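Local coordinates for DNA mismatch repair protein MUTS (Thermus aquaticus, PDB 1EWQ) that recognises mismatched and unpaired bases in DNA to start mismatch repair, and has a weak ATPase activity, at residues Leu31-Val36 with Glu48-Ala53; Arg84-Gly89 with Leu116-Leu121. All blocks are in the same frame, centred on the assembly; numbering follows the deposited sequence.

Contact 1. Residues Leu31-Val36 with Glu48-Ala53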
ATOM      1  N   LEU C  31      19.799   6.510   8.434  1.00 42.43           N
ATOM      2  CA  LEU C  31      20.474   5.526   7.609  1.00 41.88           C
ATOM      3  C   LEU C  31      21.539   6.363   6.931  1.00 41.65           C
ATOM      4  O   LEU C  31      21.227   7.276   6.163  1.00 41.39           O
ATOM      5  CB  LEU C  31      19.542   4.914   6.563  1.00 41.65           C
ATOM      6  CG  LEU C  31      20.238   3.868   5.685  1.00 41.56           C
ATOM      7  CD1 LEU C  31      20.844   2.786   6.570  1.00 41.39           C
ATOM      8  CD2 LEU C  31      19.253   3.261   4.705  1.00 41.11           C
ATOM      9  N   LEU C  32      22.797   6.064   7.235  1.00 41.42           N
ATOM     10  CA  LEU C  32      23.911   6.811   6.677  1.00 41.19           C
ATOM     11  C   LEU C  32      24.332   6.336   5.291  1.00 41.20           C
ATOM     12  O   LEU C  32      24.585   5.147   5.077  1.00 41.27           O
ATOM     13  CB  LEU C  32      25.099   6.744   7.640  1.00 41.26           C
ATOM     14  CG  LEU C  32      26.260   7.704   7.373  1.00 41.27           C
ATOM     15  CD1 LEU C  32      26.819   8.188   8.694  1.00 41.10           C
ATOM     16  CD2 LEU C  32      27.323   7.024   6.536  1.00 40.98           C
ATOM     17  N   LEU C  33      24.381   7.280   4.354  1.00 40.98           N
ATOM     18  CA  LEU C  33      24.784   7.012   2.980  1.00 40.99           C
ATOM     19  C   LEU C  33      26.178   7.600   2.862  1.00 41.17           C
ATOM     20  O   LEU C  33      26.353   8.817   2.786  1.00 41.15           O
ATOM     21  CB  LEU C  33      23.815   7.675   1.997  1.00 40.77           C
ATOM     22  CG  LEU C  33      22.386   7.116   2.097  1.00 40.97           C
ATOM     23  CD1 LEU C  33      21.466   7.833   1.124  1.00 41.00           C
ATOM     24  CD2 LEU C  33      22.397   5.622   1.804  1.00 40.75           C
ATOM     25  N   PHE C  34      27.163   6.709   2.872  1.00 41.25           N
ATOM     26  CA  PHE C  34      28.578   7.062   2.838  1.00 41.26           C
ATOM     27  C   PHE C  34      29.130   7.137   1.420  1.00 41.20           C
ATOM     28  O   PHE C  34      29.308   6.110   0.752  1.00 41.31           O
ATOM     29  CB  PHE C  34      29.345   6.015   3.649  1.00 41.66           C
ATOM     30  CG  PHE C  34      30.742   6.412   4.017  1.00 41.99           C
ATOM     31  CD1 PHE C  34      30.985   7.577   4.743  1.00 42.30           C
ATOM     32  CD2 PHE C  34      31.813   5.580   3.701  1.00 42.23           C
ATOM     33  CE1 PHE C  34      32.276   7.906   5.152  1.00 42.44           C
ATOM     34  CE2 PHE C  34      33.108   5.894   4.104  1.00 42.55           C
ATOM     35  CZ  PHE C  34      33.342   7.063   4.833  1.00 42.54           C
ATOM     36  N   GLN C  35      29.410   8.357   0.968  1.00 40.74           N
ATOM     37  CA  GLN C  35      29.945   8.590  -0.371  1.00 40.34           C
ATOM     38  C   GLN C  35      31.382   8.094  -0.567  1.00 39.96           C
ATOM     39  O   GLN C  35      32.278   8.420   0.213  1.00 39.59           O
ATOM     40  CB  GLN C  35      29.870  10.086  -0.681  1.00 40.90           C
ATOM     41  CG  GLN C  35      30.986  10.650  -1.562  1.00 41.73           C
ATOM     42  CD  GLN C  35      30.779  10.398  -3.029  1.00 42.18           C
ATOM     43  OE1 GLN C  35      31.078  11.254  -3.870  1.00 42.40           O
ATOM     44  NE2 GLN C  35      30.280   9.212  -3.361  1.00 42.98           N
ATOM     45  N   VAL C  36      31.584   7.295  -1.611  1.00 39.30           N
ATOM     46  CA  VAL C  36      32.906   6.767  -1.953  1.00 38.71           C
ATOM     47  C   VAL C  36      32.938   6.764  -3.474  1.00 38.12           C
ATOM     48  O   VAL C  36      32.453   5.832  -4.104  1.00 37.95           O
ATOM     49  CB  VAL C  36      33.117   5.310  -1.456  1.00 38.60           C
ATOM     50  CG1 VAL C  36      34.565   4.890  -1.679  1.00 38.68           C
ATOM     51  CG2 VAL C  36      32.763   5.189   0.006  1.00 38.83           C
ATOM     52  N   GLU C  48      22.961  -4.332   4.538  1.00 47.68           N
ATOM     53  CA  GLU C  48      21.910  -5.332   4.421  1.00 48.04           C
ATOM     54  C   GLU C  48      20.579  -4.600   4.323  1.00 48.01           C
ATOM     55  O   GLU C  48      19.764  -4.889   3.448  1.00 47.91           O
ATOM     56  CB  GLU C  48      21.921  -6.250   5.643  1.00 48.41           C
ATOM     57  CG  GLU C  48      23.296  -6.784   5.989  1.00 49.22           C
ATOM     58  CD  GLU C  48      23.280  -7.787   7.134  1.00 49.61           C
ATOM     59  OE1 GLU C  48      22.691  -7.492   8.196  1.00 49.82           O
ATOM     60  OE2 GLU C  48      23.869  -8.873   6.971  1.00 50.10           O
ATOM     61  N   ARG C  49      20.369  -3.647   5.225  1.00 48.09           N
ATOM     62  CA  ARG C  49      19.148  -2.850   5.224  1.00 48.11           C
ATOM     63  C   ARG C  49      18.945  -2.223   3.848  1.00 47.86           C
ATOM     64  O   ARG C  49      17.922  -2.441   3.200  1.00 47.82           O
ATOM     65  CB  ARG C  49      19.251  -1.730   6.255  1.00 48.98           C
ATOM     66  CG  ARG C  49      19.230  -2.173   7.704  1.00 49.80           C
ATOM     67  CD  ARG C  49      19.456  -0.972   8.609  1.00 50.99           C
ATOM     68  NE  ARG C  49      19.147  -1.253  10.007  1.00 52.06           N
ATOM     69  CZ  ARG C  49      17.926  -1.515  10.464  1.00 52.73           C
ATOM     70  NH1 ARG C  49      16.891  -1.530   9.626  1.00 53.16           N
ATOM     71  NH2 ARG C  49      17.738  -1.760  11.758  1.00 52.83           N
ATOM     72  N   LEU C  50      19.935  -1.443   3.418  1.00 47.43           N
ATOM     73  CA  LEU C  50      19.900  -0.751   2.132  1.00 47.04           C
ATOM     74  C   LEU C  50      19.580  -1.682   0.969  1.00 47.03           C
ATOM     75  O   LEU C  50      18.707  -1.387   0.154  1.00 46.81           O
ATOM     76  CB  LEU C  50      21.245  -0.063   1.861  1.00 46.72           C
ATOM     77  CG  LEU C  50      21.326   0.830   0.617  1.00 46.56           C
ATOM     78  CD1 LEU C  50      20.507   2.099   0.831  1.00 46.48           C
ATOM     79  CD2 LEU C  50      22.774   1.184   0.330  1.00 46.64           C
ATOM     80  N   ALA C  51      20.297  -2.801   0.903  1.00 47.05           N
ATOM     81  CA  ALA C  51      20.122  -3.787  -0.155  1.00 46.99           C
ATOM     82  C   ALA C  51      18.690  -4.288  -0.272  1.00 47.15           C
ATOM     83  O   ALA C  51      18.119  -4.292  -1.363  1.00 46.94           O
ATOM     84  CB  ALA C  51      21.068  -4.965   0.070  1.00 47.21           C
ATOM     85  N   ARG C  52      18.100  -4.710   0.842  1.00 47.38           N
ATOM     86  CA  ARG C  52      16.735  -5.213   0.784  1.00 48.01           C
ATOM     87  C   ARG C  52      15.717  -4.091   0.610  1.00 47.87           C
ATOM     88  O   ARG C  52      14.742  -4.238  -0.132  1.00 47.82           O
ATOM     89  CB  ARG C  52      16.400  -6.037   2.030  1.00 48.61           C
ATOM     90  CG  ARG C  52      16.016  -5.254   3.261  1.00 49.38           C
ATOM     91  CD  ARG C  52      15.450  -6.211   4.308  1.00 50.22           C
ATOM     92  NE  ARG C  52      16.430  -7.211   4.724  1.00 50.97           N
ATOM     93  CZ  ARG C  52      17.364  -7.009   5.652  1.00 51.55           C
ATOM     94  NH1 ARG C  52      17.445  -5.835   6.273  1.00 51.62           N
ATOM     95  NH2 ARG C  52      18.225  -7.977   5.956  1.00 51.80           N
ATOM     96  N   ALA C  53      15.951  -2.970   1.286  1.00 47.68           N
ATOM     97  CA  ALA C  53      15.050  -1.829   1.192  1.00 47.63           C
ATOM     98  C   ALA C  53      14.850  -1.396  -0.257  1.00 47.45           C
ATOM     99  O   ALA C  53      13.738  -1.058  -0.660  1.00 47.51           O
ATOM    100  CB  ALA C  53      15.594  -0.668   2.007  1.00 47.70           C
TER
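Arg49 O accepts the amide of Ala53, N to O 2.8 Å, and this helical bond fixes the turn that carries Arg49 and Leu50 towards Leu31 and Leu33. Across the contact everything is apolar. The aliphatic part of Arg49 lies at the margin, where its CD comes within 4.5 Å of Leu31 CD1; a long arginine suits this place because its methylenes can cover a leucine while the guanidinium stays at the exposed surface. With CG anti to the backbone N (chi1 -174°), Leu50 stretches out from the helix and brings a single methyl, CD1, to two leucines of the strand: 4.2 Å from Leu31 CD2 and 4.1 Å from Leu33 CD2. The side chains of Leu33 and Leu50 cross at about a right angle. Leu50 also rests on Cys42 of the neighbouring strand, so it spans two strands. Leu32 and Phe34 instead pack on helix 15-26, as the alternation of a strand requires. The axes of segments 31-36 and 48-53 approach to 10.2 Å at 92°, crosswise. Helices on both faces of the sheet, 15-26 on one and 44-54 on the other, give the layered alpha/beta build of MutS domain I.

Contact 2. Residues Arg84-Gly89 with Leu116-Leu121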
ATOM      1  N   ARG C  84      12.481   7.034  -2.526  1.00 41.24           N
ATOM      2  CA  ARG C  84      11.975   5.733  -2.133  1.00 41.27           C
ATOM      3  C   ARG C  84      12.240   5.429  -0.671  1.00 41.01           C
ATOM      4  O   ARG C  84      11.344   4.992   0.040  1.00 40.93           O
ATOM      5  CB  ARG C  84      12.572   4.631  -3.014  1.00 41.90           C
ATOM      6  CG  ARG C  84      11.879   4.468  -4.365  1.00 42.53           C
ATOM      7  CD  ARG C  84      12.201   3.113  -4.968  1.00 43.54           C
ATOM      8  NE  ARG C  84      13.564   3.054  -5.478  1.00 44.15           N
ATOM      9  CZ  ARG C  84      14.234   1.928  -5.704  1.00 44.40           C
ATOM     10  NH1 ARG C  84      13.672   0.751  -5.460  1.00 44.32           N
ATOM     11  NH2 ARG C  84      15.468   1.982  -6.185  1.00 45.07           N
ATOM     12  N   LEU C  85      13.467   5.660  -0.221  1.00 40.72           N
ATOM     13  CA  LEU C  85      13.814   5.392   1.166  1.00 40.78           C
ATOM     14  C   LEU C  85      12.924   6.198   2.100  1.00 40.96           C
ATOM     15  O   LEU C  85      12.432   5.683   3.105  1.00 40.82           O
ATOM     16  CB  LEU C  85      15.281   5.743   1.418  1.00 40.50           C
ATOM     17  CG  LEU C  85      16.284   4.885   0.648  1.00 40.36           C
ATOM     18  CD1 LEU C  85      17.675   5.470   0.769  1.00 39.92           C
ATOM     19  CD2 LEU C  85      16.234   3.466   1.196  1.00 39.88           C
ATOM     20  N   LEU C  86      12.714   7.464   1.764  1.00 41.25           N
ATOM     21  CA  LEU C  86      11.880   8.328   2.589  1.00 42.03           C
ATOM     22  C   LEU C  86      10.475   7.777   2.763  1.00 42.81           C
ATOM     23  O   LEU C  86       9.936   7.761   3.871  1.00 42.86           O
ATOM     24  CB  LEU C  86      11.804   9.728   1.979  1.00 41.48           C
ATOM     25  CG  LEU C  86      13.051  10.585   2.207  1.00 41.33           C
ATOM     26  CD1 LEU C  86      13.041  11.779   1.286  1.00 41.08           C
ATOM     27  CD2 LEU C  86      13.099  11.020   3.664  1.00 41.06           C
ATOM     28  N   LYS C  87       9.886   7.312   1.668  1.00 43.51           N
ATOM     29  CA  LYS C  87       8.528   6.795   1.713  1.00 44.33           C
ATOM     30  C   LYS C  87       8.398   5.497   2.500  1.00 44.53           C
ATOM     31  O   LYS C  87       7.297   5.106   2.893  1.00 44.61           O
ATOM     32  CB  LYS C  87       8.003   6.645   0.285  1.00 44.79           C
ATOM     33  CG  LYS C  87       8.105   7.964  -0.483  1.00 45.57           C
ATOM     34  CD  LYS C  87       7.461   7.912  -1.856  1.00 46.25           C
ATOM     35  CE  LYS C  87       7.623   9.252  -2.579  1.00 46.60           C
ATOM     36  NZ  LYS C  87       7.013  10.396  -1.828  1.00 46.88           N
HETATM   37  N   MSE C  88       9.523   4.842   2.754  1.00 44.66           N
HETATM   38  CA  MSE C  88       9.494   3.603   3.516  1.00 45.02           C
HETATM   39  C   MSE C  88       9.646   3.856   5.014  1.00 44.57           C
HETATM   40  O   MSE C  88       9.512   2.935   5.815  1.00 44.87           O
HETATM   41  CB  MSE C  88      10.584   2.643   3.022  1.00 45.84           C
HETATM   42  CG  MSE C  88      10.221   1.921   1.728  1.00 46.92           C
HETATM   43 SE   MSE C  88      11.670   0.913   0.911  1.00 49.49          SE
HETATM   44  CE  MSE C  88      11.585   1.692  -0.862  1.00 48.08           C
ATOM     45  N   GLY C  89       9.920   5.104   5.391  1.00 44.10           N
ATOM     46  CA  GLY C  89      10.064   5.430   6.800  1.00 43.12           C
ATOM     47  C   GLY C  89      11.480   5.659   7.304  1.00 42.66           C
ATOM     48  O   GLY C  89      11.696   5.726   8.514  1.00 42.32           O
ATOM     49  N   LEU C 116      18.115  14.053   5.659  1.00 33.43           N
ATOM     50  CA  LEU C 116      16.872  14.076   4.899  1.00 32.37           C
ATOM     51  C   LEU C 116      15.788  13.424   5.728  1.00 31.24           C
ATOM     52  O   LEU C 116      15.809  12.219   5.950  1.00 31.17           O
ATOM     53  CB  LEU C 116      17.013  13.337   3.568  1.00 32.44           C
ATOM     54  CG  LEU C 116      18.028  13.888   2.561  1.00 32.77           C
ATOM     55  CD1 LEU C 116      17.900  13.122   1.252  1.00 33.40           C
ATOM     56  CD2 LEU C 116      17.783  15.354   2.317  1.00 32.98           C
ATOM     57  N   THR C 117      14.859  14.238   6.211  1.00 30.17           N
ATOM     58  CA  THR C 117      13.757  13.744   7.011  1.00 29.49           C
ATOM     59  C   THR C 117      12.489  14.312   6.388  1.00 28.81           C
ATOM     60  O   THR C 117      12.495  15.402   5.844  1.00 28.87           O
ATOM     61  CB  THR C 117      13.905  14.163   8.488  1.00 28.99           C
ATOM     62  OG1 THR C 117      13.621  15.557   8.641  1.00 28.27           O
ATOM     63  CG2 THR C 117      15.334  13.874   8.961  1.00 28.79           C
ATOM     64  N   PRO C 118      11.385  13.576   6.470  1.00 28.57           N
ATOM     65  CA  PRO C 118      10.114  14.014   5.887  1.00 28.88           C
ATOM     66  C   PRO C 118       9.731  15.477   6.081  1.00 28.74           C
ATOM     67  O   PRO C 118       9.309  16.132   5.129  1.00 29.03           O
ATOM     68  CB  PRO C 118       9.099  13.034   6.485  1.00 28.69           C
ATOM     69  CG  PRO C 118       9.724  12.647   7.789  1.00 29.13           C
ATOM     70  CD  PRO C 118      11.178  12.479   7.431  1.00 28.66           C
ATOM     71  N   GLY C 119       9.904  16.000   7.289  1.00 28.34           N
ATOM     72  CA  GLY C 119       9.534  17.384   7.535  1.00 28.49           C
ATOM     73  C   GLY C 119      10.585  18.469   7.338  1.00 28.56           C
ATOM     74  O   GLY C 119      10.355  19.609   7.724  1.00 28.33           O
ATOM     75  N   THR C 120      11.724  18.147   6.733  1.00 28.55           N
ATOM     76  CA  THR C 120      12.765  19.154   6.534  1.00 28.32           C
ATOM     77  C   THR C 120      13.352  19.100   5.126  1.00 28.35           C
ATOM     78  O   THR C 120      14.449  19.598   4.883  1.00 28.55           O
ATOM     79  CB  THR C 120      13.922  18.956   7.542  1.00 28.29           C
ATOM     80  OG1 THR C 120      14.558  17.698   7.290  1.00 27.51           O
ATOM     81  CG2 THR C 120      13.397  18.979   8.980  1.00 28.21           C
ATOM     82  N   LEU C 121      12.617  18.508   4.198  1.00 28.36           N
ATOM     83  CA  LEU C 121      13.090  18.372   2.826  1.00 28.39           C
ATOM     84  C   LEU C 121      13.222  19.698   2.079  1.00 28.99           C
ATOM     85  O   LEU C 121      12.360  20.579   2.168  1.00 28.91           O
ATOM     86  CB  LEU C 121      12.156  17.434   2.053  1.00 27.59           C
ATOM     87  CG  LEU C 121      12.007  16.033   2.660  1.00 27.11           C
ATOM     88  CD1 LEU C 121      10.948  15.252   1.875  1.00 26.14           C
ATOM     89  CD2 LEU C 121      13.372  15.311   2.666  1.00 25.82           C
TER
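The peptide plane joining Leu116 to Thr117 turns one face to Leu86, whose methyl CD2 sits above that plane near the carbonyl, 3.7 Å from Leu116 O. The same methyl lies over the next peptide, 4.2 Å from Pro118 N, and skirts the proline ring at CD. A helix C-cap and a turn meet here: the Schellman motif that ends helix 78-87, and a beta turn from Thr117 to Thr120 that follows strand 110-116. In the first, Gly89 N bonds back to Leu86 O at 3.1 Å, and its positive phi (105°) calls for glycine, since a side chain would be jammed against the preceding carbonyl. In the second, Thr120 N bonds Thr117 O at 3.0 Å; Pro118, with its ring-restricted phi, suits the second position of the turn. Glu177 OE1, in MutS domain II, accepts bonds from Thr117 OG1 and Gly119 N and so ties the turn to the next domain. A branched leucine suits the place of Leu86, since one methyl can cover the peptides while the other reaches the buried Leu121. With an alanine here, a gap would probably open between the helix end and the turn, leaving Leu121 without this partner. Leu86 CG lies beside the backbone N (chi1 -77°), which puts the branch where CD1 meets Leu121 CD2 at 3.8 Å, the two side chains tip to tip.

Overall arrangement
Both contacts belong to MutS domain I, and both segments of contact 1 precede those of contact 2 in the sequence. They lie about 14 Å apart, centre to centre. They share one mixed sheet, in which strand 92-97 stands between strand 31-36 of contact 1 and strand 110-116, which leads into the loop of contact 2. Their helices, 44-54 and 78-87, also meet directly: Ala53 CB is 4.3 Å from Leu85 CD2, and Ala53 O packs against the selenium of Met88, a selenomethionine. Contact 1 approaches the bound DNA to about 4 Å at its nearest atom, contact 2 to about 8 Å. Contact 1 packs helix 44-54 on the sheet and contact 2 packs the end of helix 78-87 on the loop, joining them within domain I.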